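Local coordinates for protein probable N-acetyl-gamma-glutamyl-phosphate reductase, chloroplastic (Oryza sativa, PDB 2CVO) that probably catalyses the NADPH-dependent reduction of N-acetyl-L-glutamyl 5-phosphate to its semialdehyde, the third of four steps from glutamate to N-acetylornithine in arginine synthesis in the rice chloroplast, at residues Ala44-Phe49 / Glu355-Gln360; Glu112-Asp117 / Leu349-Pro354; Met266-Ala271 / Gly324-Ile329; Val274-Leu279 / Val317-Ile322. All coordinates share one frame; numbering follows the deposited sequence.

Contact 1 of 4, residues Ala44-Phe49 / Glu355-Gln360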
loop_
_atom_site.group_PDB
_atom_site.type_symbol
_atom_site.label_atom_id
_atom_site.label_comp_id
_atom_site.label_asym_id
_atom_site.label_seq_id
_atom_site.Cartn_x
_atom_site.Cartn_y
_atom_site.Cartn_z
ATOM N N ALA A 44 8.916 23.943 -12.614
ATOM C CA ALA A 44 10.368 23.799 -12.533
ATOM C C ALA A 44 10.822 23.152 -13.836
ATOM O O ALA A 44 11.998 23.176 -14.191
ATOM C CB ALA A 44 10.750 22.918 -11.356
ATOM N N ASN A 45 9.864 22.571 -14.546
ATOM C CA ASN A 45 10.133 21.906 -15.812
ATOM C C ASN A 45 9.807 22.856 -16.965
ATOM O O ASN A 45 10.127 22.582 -18.124
ATOM C CB ASN A 45 9.262 20.650 -15.925
ATOM C CG ASN A 45 9.573 19.826 -17.162
ATOM O OD1 ASN A 45 8.798 18.948 -17.545
ATOM N ND2 ASN A 45 10.716 20.094 -17.787
ATOM N N HIS A 46 9.182 23.982 -16.643
ATOM C CA HIS A 46 8.789 24.935 -17.671
ATOM C C HIS A 46 9.861 25.985 -17.980
ATOM O O HIS A 46 10.169 26.843 -17.152
ATOM C CB HIS A 46 7.477 25.608 -17.261
ATOM C CG HIS A 46 6.686 26.130 -18.416
ATOM N ND1 HIS A 46 7.116 27.179 -19.201
ATOM C CD2 HIS A 46 5.501 25.730 -18.935
ATOM C CE1 HIS A 46 6.229 27.402 -20.154
ATOM N NE2 HIS A 46 5.240 26.537 -20.015
ATOM N N PRO A 47 10.435 25.933 -19.192
ATOM C CA PRO A 47 11.478 26.873 -19.622
ATOM C C PRO A 47 11.111 28.363 -19.635
ATOM O O PRO A 47 11.998 29.215 -19.691
ATOM C CB PRO A 47 11.874 26.344 -21.004
ATOM C CG PRO A 47 10.624 25.671 -21.489
ATOM C CD PRO A 47 10.140 24.956 -20.254
ATOM N N GLN A 48 9.821 28.684 -19.581
ATOM C CA GLN A 48 9.408 30.086 -19.571
ATOM C C GLN A 48 8.675 30.487 -18.298
ATOM O O GLN A 48 8.975 31.527 -17.715
ATOM C CB GLN A 48 8.530 30.419 -20.787
ATOM C CG GLN A 48 9.300 30.562 -22.098
ATOM C CD GLN A 48 9.373 29.273 -22.894
ATOM O OE1 GLN A 48 10.202 29.134 -23.795
ATOM N NE2 GLN A 48 8.493 28.328 -22.577
ATOM N N PHE A 49 7.714 29.673 -17.870
ATOM C CA PHE A 49 6.950 29.970 -16.662
ATOM C C PHE A 49 7.864 29.938 -15.441
ATOM O O PHE A 49 8.558 28.951 -15.202
ATOM C CB PHE A 49 5.812 28.957 -16.479
ATOM C CG PHE A 49 4.717 29.064 -17.511
ATOM C CD1 PHE A 49 4.833 29.928 -18.600
ATOM C CD2 PHE A 49 3.564 28.291 -17.393
ATOM C CE1 PHE A 49 3.820 30.020 -19.555
ATOM C CE2 PHE A 49 2.543 28.375 -18.341
ATOM C CZ PHE A 49 2.672 29.241 -19.424
ATOM N N GLU A 355 1.373 23.782 -26.278
ATOM C CA GLU A 355 0.665 23.201 -25.144
ATOM C C GLU A 355 1.465 22.212 -24.302
ATOM O O GLU A 355 1.246 22.119 -23.094
ATOM C CB GLU A 355 -0.631 22.529 -25.613
ATOM C CG GLU A 355 -1.645 23.488 -26.200
ATOM C CD GLU A 355 -2.993 22.841 -26.448
ATOM O OE1 GLU A 355 -3.869 23.508 -27.039
ATOM O OE2 GLU A 355 -3.184 21.672 -26.050
ATOM N N ASN A 356 2.391 21.482 -24.919
ATOM C CA ASN A 356 3.174 20.500 -24.173
ATOM C C ASN A 356 4.378 21.068 -23.421
ATOM O O ASN A 356 5.119 20.324 -22.771
ATOM C CB ASN A 356 3.634 19.359 -25.095
ATOM C CG ASN A 356 4.515 19.835 -26.242
ATOM O OD1 ASN A 356 5.138 20.894 -26.170
ATOM N ND2 ASN A 356 4.583 19.036 -27.303
ATOM N N THR A 357 4.572 22.379 -23.503
ATOM C CA THR A 357 5.694 23.021 -22.820
ATOM C C THR A 357 5.693 22.698 -21.330
ATOM O O THR A 357 4.753 23.043 -20.611
ATOM C CB THR A 357 5.650 24.553 -22.975
ATOM O OG1 THR A 357 5.531 24.893 -24.362
ATOM C CG2 THR A 357 6.921 25.172 -22.417
ATOM N N GLY A 358 6.755 22.035 -20.879
ATOM C CA GLY A 358 6.876 21.666 -19.479
ATOM C C GLY A 358 5.923 20.559 -19.066
ATOM O O GLY A 358 5.716 20.330 -17.877
ATOM N N LEU A 359 5.349 19.865 -20.048
ATOM C CA LEU A 359 4.397 18.793 -19.773
ATOM C C LEU A 359 4.718 17.485 -20.488
ATOM O O LEU A 359 3.819 16.686 -20.751
ATOM C CB LEU A 359 2.989 19.244 -20.173
ATOM C CG LEU A 359 2.461 20.479 -19.447
ATOM C CD1 LEU A 359 1.121 20.890 -20.041
ATOM C CD2 LEU A 359 2.326 20.177 -17.962
ATOM N N GLN A 360 5.989 17.256 -20.797
ATOM C CA GLN A 360 6.371 16.035 -21.496
ATOM C C GLN A 360 6.930 14.933 -20.599
ATOM O O GLN A 360 7.463 13.937 -21.083
ATOM C CB GLN A 360 7.354 16.376 -22.615
ATOM C CG GLN A 360 6.704 17.233 -23.706
ATOM C CD GLN A 360 7.665 17.634 -24.809
ATOM O OE1 GLN A 360 8.559 18.458 -24.606
ATOM N NE2 GLN A 360 7.487 17.047 -25.985
#

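Contact 2 of 4, residues Glu112-Asp117 / Leu349-Pro354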
loop_
_atom_site.group_PDB
_atom_site.type_symbol
_atom_site.label_atom_id
_atom_site.label_comp_id
_atom_site.label_asym_id
_atom_site.label_seq_id
_atom_site.Cartn_x
_atom_site.Cartn_y
_atom_site.Cartn_z
ATOM N N GLU A 112 -4.976 43.164 -17.122
ATOM C CA GLU A 112 -3.996 42.596 -18.041
ATOM C C GLU A 112 -3.361 41.298 -17.547
ATOM O O GLU A 112 -2.220 40.985 -17.887
ATOM C CB GLU A 112 -2.902 43.627 -18.346
ATOM C CG GLU A 112 -2.255 44.274 -17.126
ATOM C CD GLU A 112 -3.221 45.134 -16.324
ATOM O OE1 GLU A 112 -3.975 44.583 -15.493
ATOM O OE2 GLU A 112 -3.232 46.366 -16.533
ATOM N N LEU A 113 -4.113 40.539 -16.758
ATOM C CA LEU A 113 -3.630 39.272 -16.220
ATOM C C LEU A 113 -4.343 38.064 -16.808
ATOM O O LEU A 113 -5.549 38.101 -17.059
ATOM C CB LEU A 113 -3.816 39.232 -14.701
ATOM C CG LEU A 113 -2.764 39.892 -13.815
ATOM C CD1 LEU A 113 -3.227 39.879 -12.362
ATOM C CD2 LEU A 113 -1.450 39.142 -13.974
ATOM N N LYS A 114 -3.585 36.996 -17.032
ATOM C CA LYS A 114 -4.154 35.752 -17.526
ATOM C C LYS A 114 -4.379 34.960 -16.248
ATOM O O LYS A 114 -3.451 34.767 -15.457
ATOM C CB LYS A 114 -3.174 35.034 -18.456
ATOM C CG LYS A 114 -3.004 35.731 -19.801
ATOM C CD LYS A 114 -4.334 35.796 -20.546
ATOM C CE LYS A 114 -4.250 36.654 -21.804
ATOM N NZ LYS A 114 -3.263 36.136 -22.788
ATOM N N ILE A 115 -5.612 34.518 -16.034
ATOM C CA ILE A 115 -5.945 33.794 -14.817
ATOM C C ILE A 115 -6.542 32.409 -15.029
ATOM O O ILE A 115 -7.504 32.243 -15.779
ATOM C CB ILE A 115 -6.935 34.610 -13.968
ATOM C CG1 ILE A 115 -6.371 36.009 -13.717
ATOM C CG2 ILE A 115 -7.206 33.899 -12.653
ATOM C CD1 ILE A 115 -7.354 36.948 -13.049
ATOM N N VAL A 116 -5.959 31.422 -14.356
ATOM C CA VAL A 116 -6.437 30.045 -14.416
ATOM C C VAL A 116 -6.809 29.655 -12.991
ATOM O O VAL A 116 -5.942 29.523 -12.124
ATOM C CB VAL A 116 -5.353 29.072 -14.940
ATOM C CG1 VAL A 116 -5.860 27.634 -14.851
ATOM C CG2 VAL A 116 -5.008 29.406 -16.383
ATOM N N ASP A 117 -8.104 29.496 -12.750
ATOM C CA ASP A 117 -8.593 29.131 -11.432
ATOM C C ASP A 117 -8.843 27.633 -11.352
ATOM O O ASP A 117 -9.655 27.086 -12.104
ATOM C CB ASP A 117 -9.879 29.906 -11.121
ATOM C CG ASP A 117 -10.569 29.420 -9.863
ATOM O OD1 ASP A 117 -9.869 28.979 -8.929
ATOM O OD2 ASP A 117 -11.815 29.492 -9.801
ATOM N N LEU A 349 -1.440 27.621 -23.772
ATOM C CA LEU A 349 -2.305 28.009 -24.877
ATOM C C LEU A 349 -2.633 29.504 -24.834
ATOM O O LEU A 349 -2.585 30.193 -25.855
ATOM C CB LEU A 349 -3.596 27.189 -24.823
ATOM C CG LEU A 349 -4.663 27.485 -25.873
ATOM C CD1 LEU A 349 -4.100 27.227 -27.266
ATOM C CD2 LEU A 349 -5.890 26.609 -25.611
ATOM N N MET A 350 -2.961 29.996 -23.646
ATOM C CA MET A 350 -3.301 31.401 -23.455
ATOM C C MET A 350 -2.115 32.334 -23.703
ATOM O O MET A 350 -2.300 33.470 -24.140
ATOM C CB MET A 350 -3.832 31.612 -22.034
ATOM C CG MET A 350 -5.125 30.856 -21.745
ATOM S SD MET A 350 -5.392 30.566 -19.988
ATOM C CE MET A 350 -6.040 32.163 -19.458
ATOM N N MET A 351 -0.905 31.854 -23.423
ATOM C CA MET A 351 0.300 32.658 -23.612
ATOM C C MET A 351 0.918 32.497 -24.998
ATOM O O MET A 351 1.928 33.126 -25.305
ATOM C CB MET A 351 1.355 32.303 -22.557
ATOM C CG MET A 351 0.908 32.477 -21.115
ATOM S SD MET A 351 0.295 34.124 -20.736
ATOM C CE MET A 351 1.806 35.083 -20.812
ATOM N N GLY A 352 0.322 31.649 -25.832
ATOM C CA GLY A 352 0.854 31.448 -27.170
ATOM C C GLY A 352 2.011 30.466 -27.232
ATOM O O GLY A 352 2.756 30.433 -28.211
ATOM N N LEU A 353 2.170 29.657 -26.191
ATOM C CA LEU A 353 3.253 28.680 -26.166
ATOM C C LEU A 353 2.722 27.306 -26.525
ATOM O O LEU A 353 1.531 27.037 -26.392
ATOM C CB LEU A 353 3.889 28.618 -24.774
ATOM C CG LEU A 353 4.498 29.906 -24.216
ATOM C CD1 LEU A 353 5.081 29.628 -22.844
ATOM C CD2 LEU A 353 5.580 30.417 -25.159
ATOM N N PRO A 354 3.598 26.419 -27.012
ATOM C CA PRO A 354 3.126 25.077 -27.361
ATOM C C PRO A 354 2.488 24.484 -26.108
ATOM O O PRO A 354 2.997 24.671 -25.000
ATOM C CB PRO A 354 4.409 24.363 -27.765
ATOM C CG PRO A 354 5.208 25.472 -28.392
ATOM C CD PRO A 354 5.005 26.606 -27.406
#

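Contact 3 of 4, residues Met266-Ala271 / Gly324-Ile329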
loop_
_atom_site.group_PDB
_atom_site.type_symbol
_atom_site.label_atom_id
_atom_site.label_comp_id
_atom_site.label_asym_id
_atom_site.label_seq_id
_atom_site.Cartn_x
_atom_site.Cartn_y
_atom_site.Cartn_z
ATOM N N MET A 266 -17.527 4.334 -17.867
ATOM C CA MET A 266 -18.823 4.777 -18.345
ATOM C C MET A 266 -19.540 3.653 -19.086
ATOM O O MET A 266 -19.024 3.104 -20.069
ATOM C CB MET A 266 -18.632 5.997 -19.252
ATOM C CG MET A 266 -18.063 7.208 -18.516
ATOM S SD MET A 266 -16.872 8.170 -19.484
ATOM C CE MET A 266 -15.375 7.291 -19.077
ATOM N N PHE A 267 -20.723 3.306 -18.591
ATOM C CA PHE A 267 -21.540 2.256 -19.184
ATOM C C PHE A 267 -22.657 2.958 -19.947
ATOM O O PHE A 267 -23.660 3.380 -19.367
ATOM C CB PHE A 267 -22.109 1.352 -18.087
ATOM C CG PHE A 267 -21.050 0.734 -17.200
ATOM C CD1 PHE A 267 -20.735 1.301 -15.967
ATOM C CD2 PHE A 267 -20.366 -0.410 -17.604
ATOM C CE1 PHE A 267 -19.754 0.735 -15.149
ATOM C CE2 PHE A 267 -19.381 -0.983 -16.792
ATOM C CZ PHE A 267 -19.075 -0.412 -15.566
ATOM N N VAL A 268 -22.476 3.072 -21.257
ATOM C CA VAL A 268 -23.429 3.781 -22.096
ATOM C C VAL A 268 -24.190 2.924 -23.095
ATOM O O VAL A 268 -23.795 1.799 -23.413
ATOM C CB VAL A 268 -22.714 4.892 -22.881
ATOM C CG1 VAL A 268 -21.986 5.824 -21.920
ATOM C CG2 VAL A 268 -21.734 4.272 -23.860
ATOM N N GLU A 269 -25.292 3.480 -23.586
ATOM C CA GLU A 269 -26.111 2.803 -24.576
ATOM C C GLU A 269 -25.787 3.458 -25.913
ATOM O O GLU A 269 -25.766 4.687 -26.025
ATOM C CB GLU A 269 -27.597 2.974 -24.252
ATOM C CG GLU A 269 -27.965 2.682 -22.808
ATOM C CD GLU A 269 -29.470 2.586 -22.593
ATOM O OE1 GLU A 269 -30.218 3.320 -23.271
ATOM O OE2 GLU A 269 -29.901 1.787 -21.735
ATOM N N MET A 270 -25.520 2.639 -26.922
ATOM C CA MET A 270 -25.194 3.157 -28.239
ATOM C C MET A 270 -26.455 3.441 -29.050
ATOM O O MET A 270 -27.512 2.860 -28.797
ATOM C CB MET A 270 -24.307 2.157 -28.986
ATOM C CG MET A 270 -22.993 1.841 -28.273
ATOM S SD MET A 270 -21.961 0.692 -29.211
ATOM C CE MET A 270 -22.775 -0.874 -28.831
ATOM N N ALA A 271 -26.336 4.346 -30.015
ATOM C CA ALA A 271 -27.455 4.706 -30.887
ATOM C C ALA A 271 -27.727 3.521 -31.817
ATOM O O ALA A 271 -26.872 2.657 -31.989
ATOM C CB ALA A 271 -27.098 5.954 -31.704
ATOM N N GLY A 324 -26.336 -3.650 -27.610
ATOM C CA GLY A 324 -26.589 -2.224 -27.730
ATOM C C GLY A 324 -25.826 -1.339 -26.761
ATOM O O GLY A 324 -25.925 -0.114 -26.835
ATOM N N ARG A 325 -25.065 -1.944 -25.853
ATOM C CA ARG A 325 -24.302 -1.175 -24.875
ATOM C C ARG A 325 -22.798 -1.249 -25.079
ATOM O O ARG A 325 -22.281 -2.175 -25.707
ATOM C CB ARG A 325 -24.635 -1.630 -23.448
ATOM C CG ARG A 325 -25.808 -0.898 -22.832
ATOM C CD ARG A 325 -26.068 -1.346 -21.398
ATOM N NE ARG A 325 -26.934 -0.405 -20.688
ATOM C CZ ARG A 325 -26.540 0.781 -20.234
ATOM N NH1 ARG A 325 -25.287 1.184 -20.402
ATOM N NH2 ARG A 325 -27.403 1.572 -19.614
ATOM N N ALA A 326 -22.101 -0.262 -24.528
ATOM C CA ALA A 326 -20.655 -0.205 -24.630
ATOM C C ALA A 326 -20.081 0.208 -23.281
ATOM O O ALA A 326 -20.794 0.723 -22.415
ATOM C CB ALA A 326 -20.245 0.794 -25.707
ATOM N N ILE A 327 -18.789 -0.029 -23.109
ATOM C CA ILE A 327 -18.103 0.324 -21.881
ATOM C C ILE A 327 -16.885 1.146 -22.271
ATOM O O ILE A 327 -16.058 0.704 -23.068
ATOM C CB ILE A 327 -17.642 -0.934 -21.112
ATOM C CG1 ILE A 327 -18.856 -1.804 -20.762
ATOM C CG2 ILE A 327 -16.894 -0.527 -19.847
ATOM C CD1 ILE A 327 -18.503 -3.082 -20.026
ATOM N N ILE A 328 -16.794 2.350 -21.719
ATOM C CA ILE A 328 -15.684 3.252 -21.998
ATOM C C ILE A 328 -14.848 3.427 -20.736
ATOM O O ILE A 328 -15.390 3.687 -19.663
ATOM C CB ILE A 328 -16.198 4.640 -22.449
ATOM C CG1 ILE A 328 -17.015 4.501 -23.737
ATOM C CG2 ILE A 328 -15.033 5.595 -22.653
ATOM C CD1 ILE A 328 -17.617 5.810 -24.216
ATOM N N ILE A 329 -13.532 3.265 -20.857
ATOM C CA ILE A 329 -12.653 3.440 -19.706
ATOM C C ILE A 329 -11.665 4.570 -19.968
ATOM O O ILE A 329 -10.979 4.589 -20.989
ATOM C CB ILE A 329 -11.865 2.156 -19.375
ATOM C CG1 ILE A 329 -12.836 1.036 -18.994
ATOM C CG2 ILE A 329 -10.904 2.425 -18.210
ATOM C CD1 ILE A 329 -12.157 -0.297 -18.704
HETATM O O HOH W 1 -28.568 1.014 -27.190
#

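Contact 4 of 4, residues Val274-Leu279 / Val317-Ile322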
loop_
_atom_site.group_PDB
_atom_site.type_symbol
_atom_site.label_atom_id
_atom_site.label_comp_id
_atom_site.label_asym_id
_atom_site.label_seq_id
_atom_site.Cartn_x
_atom_site.Cartn_y
_atom_site.Cartn_z
ATOM N N VAL A 274 -25.208 1.371 -34.140
ATOM C CA VAL A 274 -23.841 1.698 -33.736
ATOM C C VAL A 274 -23.176 0.580 -32.933
ATOM O O VAL A 274 -23.808 -0.062 -32.094
ATOM C CB VAL A 274 -23.810 3.006 -32.905
ATOM C CG1 VAL A 274 -22.393 3.289 -32.427
ATOM C CG2 VAL A 274 -24.327 4.173 -33.752
ATOM N N THR A 275 -21.894 0.352 -33.204
ATOM C CA THR A 275 -21.129 -0.680 -32.516
ATOM C C THR A 275 -20.026 -0.033 -31.675
ATOM O O THR A 275 -19.719 1.156 -31.833
ATOM C CB THR A 275 -20.454 -1.636 -33.514
ATOM O OG1 THR A 275 -19.362 -0.959 -34.149
ATOM C CG2 THR A 275 -21.446 -2.092 -34.585
ATOM N N ALA A 276 -19.429 -0.817 -30.787
ATOM C CA ALA A 276 -18.354 -0.320 -29.940
ATOM C C ALA A 276 -17.218 0.210 -30.825
ATOM O O ALA A 276 -16.619 1.247 -30.537
ATOM C CB ALA A 276 -17.843 -1.445 -29.026
ATOM N N ASN A 277 -16.936 -0.502 -31.911
ATOM C CA ASN A 277 -15.883 -0.089 -32.829
ATOM C C ASN A 277 -16.183 1.278 -33.442
ATOM O O ASN A 277 -15.271 2.072 -33.674
ATOM C CB ASN A 277 -15.705 -1.113 -33.948
ATOM C CG ASN A 277 -14.639 -0.692 -34.949
ATOM O OD1 ASN A 277 -13.461 -0.581 -34.607
ATOM N ND2 ASN A 277 -15.052 -0.442 -36.190
ATOM N N ASP A 278 -17.457 1.549 -33.717
ATOM C CA ASP A 278 -17.843 2.843 -34.280
ATOM C C ASP A 278 -17.449 3.940 -33.300
ATOM O O ASP A 278 -16.931 4.988 -33.687
ATOM C CB ASP A 278 -19.354 2.892 -34.520
ATOM C CG ASP A 278 -19.788 2.018 -35.680
ATOM O OD1 ASP A 278 -20.992 1.702 -35.770
ATOM O OD2 ASP A 278 -18.924 1.656 -36.508
ATOM N N LEU A 279 -17.716 3.693 -32.024
ATOM C CA LEU A 279 -17.375 4.643 -30.977
ATOM C C LEU A 279 -15.864 4.804 -30.960
ATOM O O LEU A 279 -15.347 5.920 -30.873
ATOM C CB LEU A 279 -17.849 4.124 -29.615
ATOM C CG LEU A 279 -19.212 4.570 -29.073
ATOM C CD1 LEU A 279 -20.235 4.704 -30.188
ATOM C CD2 LEU A 279 -19.664 3.572 -28.013
ATOM N N VAL A 317 -12.532 1.860 -25.546
ATOM C CA VAL A 317 -13.946 1.543 -25.483
ATOM C C VAL A 317 -14.120 0.068 -25.793
ATOM O O VAL A 317 -13.464 -0.470 -26.686
ATOM C CB VAL A 317 -14.763 2.404 -26.479
ATOM C CG1 VAL A 317 -14.154 2.328 -27.854
ATOM C CG2 VAL A 317 -16.212 1.931 -26.511
ATOM N N PHE A 318 -15.001 -0.587 -25.046
ATOM C CA PHE A 318 -15.235 -2.011 -25.233
ATOM C C PHE A 318 -16.708 -2.355 -25.409
ATOM O O PHE A 318 -17.596 -1.594 -25.020
ATOM C CB PHE A 318 -14.683 -2.793 -24.037
ATOM C CG PHE A 318 -13.265 -2.443 -23.685
ATOM C CD1 PHE A 318 -12.985 -1.326 -22.901
ATOM C CD2 PHE A 318 -12.206 -3.225 -24.145
ATOM C CE1 PHE A 318 -11.662 -0.989 -22.577
ATOM C CE2 PHE A 318 -10.883 -2.900 -23.830
ATOM C CZ PHE A 318 -10.612 -1.779 -23.042
ATOM N N GLU A 319 -16.951 -3.521 -25.996
ATOM C CA GLU A 319 -18.303 -3.999 -26.215
ATOM C C GLU A 319 -18.855 -4.471 -24.871
ATOM O O GLU A 319 -18.135 -5.072 -24.078
ATOM C CB GLU A 319 -18.283 -5.167 -27.200
ATOM C CG GLU A 319 -19.600 -5.410 -27.898
ATOM C CD GLU A 319 -19.537 -6.575 -28.865
ATOM O OE1 GLU A 319 -18.576 -6.630 -29.663
ATOM O OE2 GLU A 319 -20.450 -7.429 -28.831
ATOM N N ASP A 320 -20.122 -4.183 -24.611
ATOM C CA ASP A 320 -20.758 -4.604 -23.367
ATOM C C ASP A 320 -21.436 -5.936 -23.675
ATOM O O ASP A 320 -21.815 -6.181 -24.817
ATOM C CB ASP A 320 -21.807 -3.578 -22.935
ATOM C CG ASP A 320 -22.284 -3.790 -21.508
ATOM O OD1 ASP A 320 -21.894 -2.993 -20.628
ATOM O OD2 ASP A 320 -23.047 -4.750 -21.264
ATOM N N ARG A 321 -21.579 -6.795 -22.670
ATOM C CA ARG A 321 -22.225 -8.088 -22.873
ATOM C C ARG A 321 -23.689 -7.864 -23.262
ATOM O O ARG A 321 -24.271 -8.643 -24.020
ATOM C CB ARG A 321 -22.131 -8.935 -21.598
ATOM C CG ARG A 321 -22.769 -10.321 -21.703
ATOM C CD ARG A 321 -22.602 -11.109 -20.402
ATOM N NE ARG A 321 -23.344 -12.370 -20.401
ATOM C CZ ARG A 321 -23.117 -13.381 -21.236
ATOM N NH1 ARG A 321 -22.165 -13.292 -22.157
ATOM N NH2 ARG A 321 -23.838 -14.491 -21.145
ATOM N N ILE A 322 -24.279 -6.794 -22.745
ATOM C CA ILE A 322 -25.667 -6.463 -23.068
ATOM C C ILE A 322 -25.721 -5.851 -24.471
ATOM O O ILE A 322 -25.005 -4.892 -24.766
ATOM C CB ILE A 322 -26.251 -5.436 -22.072
ATOM C CG1 ILE A 322 -26.315 -6.045 -20.670
ATOM C CG2 ILE A 322 -27.644 -4.998 -22.527
ATOM C CD1 ILE A 322 -26.773 -5.074 -19.611
#

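Contact 1 of 4, residues Ala44-Phe49 / Glu355-Gln360
The apolar part of the contact is the methyl group of Thr357 set over one face of the His46 imidazole, a CH-pi contact with CG2 3.5 Å from the centroid of the His46 ring and 26° off its normal. Thr357 presents CG2 because this branch is anti to its backbone N, while OG1 turns back to Pro354 O. Around the same methyl close Pro47 CG, 3.8 Å from Thr357 CG2, and the amide end of Gln48. The opposite face of the imidazole is covered by the ring of Phe49.

Backbone packing comes next. Gly358 lies against His46, CA to CA 4.2 Å, as the third residue of a type II turn closed by Leu359 N to Asn356 O (2.8 Å). Glycine suits it twice over: its phi is positive, and a CB would sit only 3.1 Å from His46 CD2.

The hydrogen bonds fix the imidazole's rotation. Gln48 N donates to His46 ND1 (3.1 Å) in the ring plane, and NE2 bonds to Asn348 OD1. An alanine in place of His46 would probably leave Gln48 N and Asn348 OD1 without their mate and open a gap between Thr357 and Phe49. With ND1 accepting and NE2 facing an amide oxygen, the chemistry is consistent with a neutral, NE2-protonated histidine. Asn348, bonded to both His46 NE2 and Thr357 O, ties both segments to helix 336-351.

Contact 2 of 4, residues Glu112-Asp117 / Leu349-Pro354
Met350 and Lys114 lie alongside each other, their side chains running in opposite directions, with Lys114 CD 4.2 Å from Met350 CE. The thioether bends at its end (chi3 80°), which carries the terminal methyl to the strand backbone, 4.0 Å from Ile115 O, while Met350 SD rests 3.8 Å from Val116 CG2. A flexible, unbranched methionine fits well here, since it can follow the uneven surface between a strand and a helix. Met351 adds its sulphur, 3.8 Å from Lys114 CG. Beyond these carbons the lysine runs on toward the helix, with bends at chi2 and chi4, and its NZ makes a weak hydrogen bond to Met350 O (3.1 Å). A positive charge beside the C-terminal end of a helix would probably be favoured by the helix dipole.

One shell further out, Gly352 ends the helix in a Schellman motif; its positive phi would jam a side chain against the preceding carbonyl. Strand 114-117 is held by backbone bonds from Lys114 and Val116 to Val93 and from Ile115 to Val165. Helix 336-351 also meets the strand through Leu347 and Ala343, and Ile159 of helix 152-161 flanks Met350. A helix laid over a central strand of a parallel sheet is the layered packing of a Rossmann fold, here supplied by the chain's last helix.

Contact 3 of 4, residues Met266-Ala271 / Gly324-Ile329
The guanidinium of Arg325 carries Glu269 CG over the centre of one face, 3.4 Å above its plane, and meets Phe267 O at its edge. NH1 donates to Phe267 O at 2.9 Å, near the guanidinium plane, although it stands above the carbonyl plane, 75° out of it. Arg325 NH2 forms a salt bridge to Glu269 OE2 (3.3 Å), the carboxylate turned 71° from the guanidinium, and also bonds to Asn192 O; Glu269 OE1 is hydrogen-bonded to Ser191. The Phe267 ring lies side by side with Ile327, its CD2 3.8 Å from Ile327 CG1. A leucine in place of Arg325 would probably leave the Glu269 carboxylate without its charged mate and Phe267 O without its side-chain donor.

Beneath these groups the strands pair antiparallel. Met266 with Ile328 and Val268 with Ala326 are hydrogen-bonded pairs; Met266 N reaches Ile328 O at 2.9 Å and 174°. The ladder ends with Met270 N to Gly324 O (2.8 Å), and a water bridges Met270 O and Gly324 O. Gly324 has a positive phi that calls for glycine. Ala326 is small enough for Met270 to lie over it, with CG 3.9 Å from Ala326 CB.

The Met266, Val268, Ala326 and Ile328 face is apolar and meets helices 170-184 and 276-287. The other face packs Phe267 and Ile327 on Ile194 and Thr252 of the third subunit. This is the mixed sheet of the dimerisation domain, helices on one side and a neighbouring subunit on the other.

Contact 4 of 4, residues Val274-Leu279 / Val317-Ile322
Leu279, which packs on Val317, sends its N-H to Thr275 O (3.2 Å), an oxygen that Asp278 N also reaches weakly. This opens helix 276-287, and a capping box seals the start: Asp278 N donates to Thr275 OG1 (3.2 Å), and Thr275 N donates to Asp278 OD1 (3.0 Å), which it meets from above the carboxylate plane. Threonine and aspartate suit these places because their short polar side chains satisfy the N-H groups that a helix start leaves without carbonyls.

The helix meets the strand by van der Waals packing of side chains, partly against backbone atoms. Ala276 CB lies 3.8 Å from Glu319 N, a closeness that a larger residue would not easily permit. Val317 points both methyls at the first turn: its CG1 is 3.8 Å from Ala276 O, while CG2, anti to the backbone N, meets Leu279 CD2 at 4.1 Å, the two side chains crossing at about a right angle. Beyond the strand Asp320 OD2 accepts from Ile322 N (2.8 Å), an Asx turn that bends the chain; OD1 bonds to Ser250 of the third subunit, and Glu319 makes a salt bridge to Lys227 of that subunit.

Helix 276-287 thus lies on one side of the sheet, against strand 313-319 and, through Leu279 on Ala326, the neighbouring strand 325-332.

The contacts form two pairs. Contacts 1 and 2, 13 Å apart between centres, meet where Leu353 CD1 touches Phe49 CE1 at 3.5 Å; together they hold the end of helix 336-351 and the following loop on the nucleotide-binding domain. Contacts 3 and 4, only 6 Å apart between centres, share one sheet, with a probable bond from Asp320 N to Arg325 O (3.1 Å), and both touch the third subunit. About 36 Å separates the centres of contacts 2 and 3, yet strand 325-332 leads directly into helix 336-351. All four lie away from Cys170, the probable catalytic residue, which begins helix 170-184 that packs on contact 3.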